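Local atomic coordinates of arylamine n-acetyltransferase NAT (PDB entry 4BGF), a protein that transfers an acetyl group from acetyl-CoA to the amino group of arylamines. Residues Y86-F91 with T111-T116. Numbering follows the deposited sequence.
Sequences YRVRRF and TLLGVT
Phe91 brings its ring against Gly114, CE2 lying 3.5 Å from Gly114 CA, where strands 87-95 and 110-116 pair in the antiparallel beta sheet of the arylamine N-acetyltransferase fold. Its chi1 of -61° sets CG beside the backbone N, and the ring reaches diagonally across to Gly114; Arg89 O sits 4.0 Å above the ring centre, and the absence of a side chain on Gly114 makes room for CE2. Phe91 CB also packs on Leu112 CD2. Arg87, Arg89 and Phe91 form hydrogen-bonded pairs with Thr116, Gly114 and Leu112, the Gly114 N to Arg89 O bond being nearly straight (170° at the hydrogen). On the other face, Leu113 CD2 touches Val88 CG1 (4.0 Å) and Arg90 CG (3.8 Å), while Val115 CG1 meets Tyr86 CD2 at 3.6 Å. Helix 70-83 covers this side: Leu81 touches Tyr86, Val88 and Val115, and Asn74 O and Gly75 O bind the Arg90 guanidinium, which also makes a cation-pi contact with Tyr79. On the Phe91 face, the Leu112 side chain touches residues of the probable catalytic triad, Cys70, His110 and Asp127. A water accepts from Arg90 NH1 and donates to Thr111 OG1, which in turn donates to Phe91 O at 2.7 Å, from the face of that carbonyl opposite Leu112 N.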
ATOM      1  N   TYR A  86     -14.123  14.099  -1.751  1.00 28.73           N
ATOM      2  CA  TYR A  86     -13.238  13.917  -2.906  1.00 34.20           C
ATOM      3  C   TYR A  86     -13.965  13.041  -3.922  1.00 26.80           C
ATOM      4  O   TYR A  86     -14.871  12.312  -3.562  1.00 26.54           O
ATOM      5  CB  TYR A  86     -11.913  13.243  -2.516  1.00 25.97           C
ATOM      6  CG  TYR A  86     -11.006  14.025  -1.582  1.00 26.76           C
ATOM      7  CD1 TYR A  86     -11.257  14.089  -0.206  1.00 27.50           C
ATOM      8  CD2 TYR A  86      -9.884  14.665  -2.057  1.00 27.08           C
ATOM      9  CE1 TYR A  86     -10.439  14.755   0.639  1.00 29.91           C
ATOM     10  CE2 TYR A  86      -9.061  15.365  -1.190  1.00 27.98           C
ATOM     11  CZ  TYR A  86      -9.342  15.399   0.151  1.00 28.52           C
ATOM     12  OH  TYR A  86      -8.530  16.092   1.002  1.00 29.60           O
ATOM     13  N   ARG A  87     -13.588  13.136  -5.191  1.00 31.48           N
ATOM     14  CA  ARG A  87     -14.114  12.237  -6.210  1.00 25.89           C
ATOM     15  C   ARG A  87     -13.099  11.158  -6.448  1.00 23.97           C
ATOM     16  O   ARG A  87     -12.003  11.458  -6.873  1.00 27.00           O
ATOM     17  CB  ARG A  87     -14.373  12.965  -7.518  1.00 27.21           C
ATOM     18  CG  ARG A  87     -14.769  12.044  -8.662  1.00 34.96           C
ATOM     19  CD  ARG A  87     -16.255  11.996  -8.834  1.00 39.78           C
ATOM     20  NE  ARG A  87     -16.639  11.428 -10.114  1.00 49.08           N
ATOM     21  CZ  ARG A  87     -16.375  11.979 -11.295  1.00 56.32           C
ATOM     22  NH1 ARG A  87     -15.710  13.127 -11.383  1.00 57.55           N
ATOM     23  NH2 ARG A  87     -16.781  11.370 -12.398  1.00 58.38           N
ATOM     24  N   VAL A  88     -13.473   9.909  -6.186  1.00 28.93           N
ATOM     25  CA  VAL A  88     -12.543   8.785  -6.237  1.00 21.05           C
ATOM     26  C   VAL A  88     -12.877   7.781  -7.345  1.00 22.69           C
ATOM     27  O   VAL A  88     -13.927   7.175  -7.333  1.00 24.23           O
ATOM     28  CB  VAL A  88     -12.530   8.012  -4.878  1.00 27.78           C
ATOM     29  CG1 VAL A  88     -11.425   6.921  -4.850  1.00 24.88           C
ATOM     30  CG2 VAL A  88     -12.399   8.956  -3.690  1.00 21.06           C
ATOM     31  N   ARG A  89     -11.949   7.604  -8.281  1.00 26.38           N
ATOM     32  CA  ARG A  89     -12.033   6.583  -9.318  1.00 25.45           C
ATOM     33  C   ARG A  89     -10.963   5.528  -9.048  1.00 24.80           C
ATOM     34  O   ARG A  89      -9.796   5.850  -8.954  1.00 22.00           O
ATOM     35  CB  ARG A  89     -11.792   7.229 -10.677  1.00 30.47           C
ATOM     36  CG  ARG A  89     -12.873   8.233 -11.095  1.00 33.03           C
ATOM     37  CD  ARG A  89     -12.797   8.599 -12.547  1.00 40.16           C
ATOM     38  NE  ARG A  89     -11.676   9.477 -12.878  1.00 49.44           N
ATOM     39  CZ  ARG A  89     -11.701  10.807 -12.793  1.00 58.70           C
ATOM     40  NH1 ARG A  89     -12.785  11.445 -12.364  1.00 59.06           N
ATOM     41  NH2 ARG A  89     -10.627  11.511 -13.134  1.00 64.67           N
ATOM     42  N   ARG A  90     -11.343   4.267  -8.922  1.00 26.82           N
ATOM     43  CA  ARG A  90     -10.351   3.234  -8.645  1.00 22.07           C
ATOM     44  C   ARG A  90      -9.769   2.617  -9.929  1.00 21.91           C
ATOM     45  O   ARG A  90     -10.521   2.222 -10.824  1.00 16.91           O
ATOM     46  CB  ARG A  90     -10.997   2.165  -7.791  1.00 23.29           C
ATOM     47  CG  ARG A  90     -11.382   2.671  -6.452  1.00 21.13           C
ATOM     48  CD  ARG A  90     -12.364   1.761  -5.792  1.00 21.57           C
ATOM     49  NE  ARG A  90     -12.784   2.240  -4.478  1.00 22.71           N
ATOM     50  CZ  ARG A  90     -12.051   2.186  -3.373  1.00 17.66           C
ATOM     51  NH1 ARG A  90     -10.822   1.714  -3.388  1.00 20.67           N
ATOM     52  NH2 ARG A  90     -12.549   2.620  -2.248  1.00 16.48           N
ATOM     53  N   PHE A  91      -8.430   2.501  -9.980  1.00 19.78           N
ATOM     54  CA  PHE A  91      -7.692   1.997 -11.149  1.00 16.45           C
ATOM     55  C   PHE A  91      -7.041   0.653 -10.866  1.00 19.62           C
ATOM     56  O   PHE A  91      -6.734   0.346  -9.713  1.00 19.28           O
ATOM     57  CB  PHE A  91      -6.566   2.970 -11.544  1.00 17.17           C
ATOM     58  CG  PHE A  91      -7.048   4.349 -11.922  1.00 20.81           C
ATOM     59  CD1 PHE A  91      -8.265   4.530 -12.590  1.00 21.33           C
ATOM     60  CD2 PHE A  91      -6.299   5.464 -11.600  1.00 24.29           C
ATOM     61  CE1 PHE A  91      -8.709   5.792 -12.936  1.00 20.12           C
ATOM     62  CE2 PHE A  91      -6.734   6.736 -11.933  1.00 20.03           C
ATOM     63  CZ  PHE A  91      -7.946   6.896 -12.595  1.00 20.68           C
ATOM     64  N   THR A 111      -3.931  -2.034  -7.425  1.00 19.84           N
ATOM     65  CA  THR A 111      -4.970  -1.060  -7.553  1.00 19.37           C
ATOM     66  C   THR A 111      -4.473   0.203  -6.892  1.00 19.58           C
ATOM     67  O   THR A 111      -3.797   0.139  -5.866  1.00 23.82           O
ATOM     68  CB  THR A 111      -6.290  -1.561  -6.919  1.00 22.26           C
ATOM     69  OG1 THR A 111      -7.365  -0.661  -7.237  1.00 26.61           O
ATOM     70  CG2 THR A 111      -6.181  -1.692  -5.442  1.00 21.34           C
ATOM     71  N   LEU A 112      -4.752   1.335  -7.525  1.00 19.01           N
ATOM     72  CA  LEU A 112      -4.477   2.650  -6.974  1.00 18.33           C
ATOM     73  C   LEU A 112      -5.745   3.541  -7.184  1.00 18.87           C
ATOM     74  O   LEU A 112      -6.795   3.040  -7.586  1.00 21.77           O
ATOM     75  CB  LEU A 112      -3.256   3.267  -7.671  1.00 18.94           C
ATOM     76  CG  LEU A 112      -3.385   3.489  -9.194  1.00 16.43           C
ATOM     77  CD1 LEU A 112      -2.553   4.618  -9.621  1.00 17.60           C
ATOM     78  CD2 LEU A 112      -3.056   2.248 -10.051  1.00 16.33           C
ATOM     79  N   LEU A 113      -5.627   4.848  -6.942  1.00 20.25           N
ATOM     80  CA  LEU A 113      -6.759   5.792  -7.007  1.00 21.00           C
ATOM     81  C   LEU A 113      -6.426   6.969  -7.876  1.00 18.05           C
ATOM     82  O   LEU A 113      -5.281   7.398  -7.910  1.00 19.93           O
ATOM     83  CB  LEU A 113      -7.099   6.375  -5.636  1.00 18.83           C
ATOM     84  CG  LEU A 113      -7.251   5.357  -4.528  1.00 21.31           C
ATOM     85  CD1 LEU A 113      -7.499   6.099  -3.220  1.00 16.66           C
ATOM     86  CD2 LEU A 113      -8.343   4.341  -4.868  1.00 15.62           C
ATOM     87  N   GLY A 114      -7.448   7.502  -8.554  1.00 24.90           N
ATOM     88  CA  GLY A 114      -7.370   8.790  -9.227  1.00 26.33           C
ATOM     89  C   GLY A 114      -8.372   9.742  -8.589  1.00 26.17           C
ATOM     90  O   GLY A 114      -9.569   9.523  -8.692  1.00 28.75           O
ATOM     91  N   VAL A 115      -7.876  10.798  -7.948  1.00 22.05           N
ATOM     92  CA  VAL A 115      -8.680  11.625  -7.061  1.00 39.93           C
ATOM     93  C   VAL A 115      -8.787  13.046  -7.616  1.00 40.20           C
ATOM     94  O   VAL A 115      -7.795  13.594  -8.081  1.00 40.38           O
ATOM     95  CB  VAL A 115      -8.085  11.614  -5.602  1.00 27.75           C
ATOM     96  CG1 VAL A 115      -8.558  12.785  -4.763  1.00 23.94           C
ATOM     97  CG2 VAL A 115      -8.413  10.295  -4.907  1.00 20.90           C
ATOM     98  N   THR A 116     -10.005  13.605  -7.611  1.00 38.49           N
ATOM     99  CA  THR A 116     -10.209  15.035  -7.826  1.00 28.13           C
ATOM    100  C   THR A 116     -10.921  15.631  -6.618  1.00 28.99           C
ATOM    101  O   THR A 116     -11.410  14.908  -5.757  1.00 35.06           O
ATOM    102  CB  THR A 116     -10.989  15.369  -9.113  1.00 37.96           C
ATOM    103  OG1 THR A 116     -12.272  14.738  -9.091  1.00 38.30           O
ATOM    104  CG2 THR A 116     -10.208  14.923 -10.323  1.00 37.36           C
TER
HETATM  105  O   HOH W   1      -8.671   0.259  -4.930  1.00 29.60           O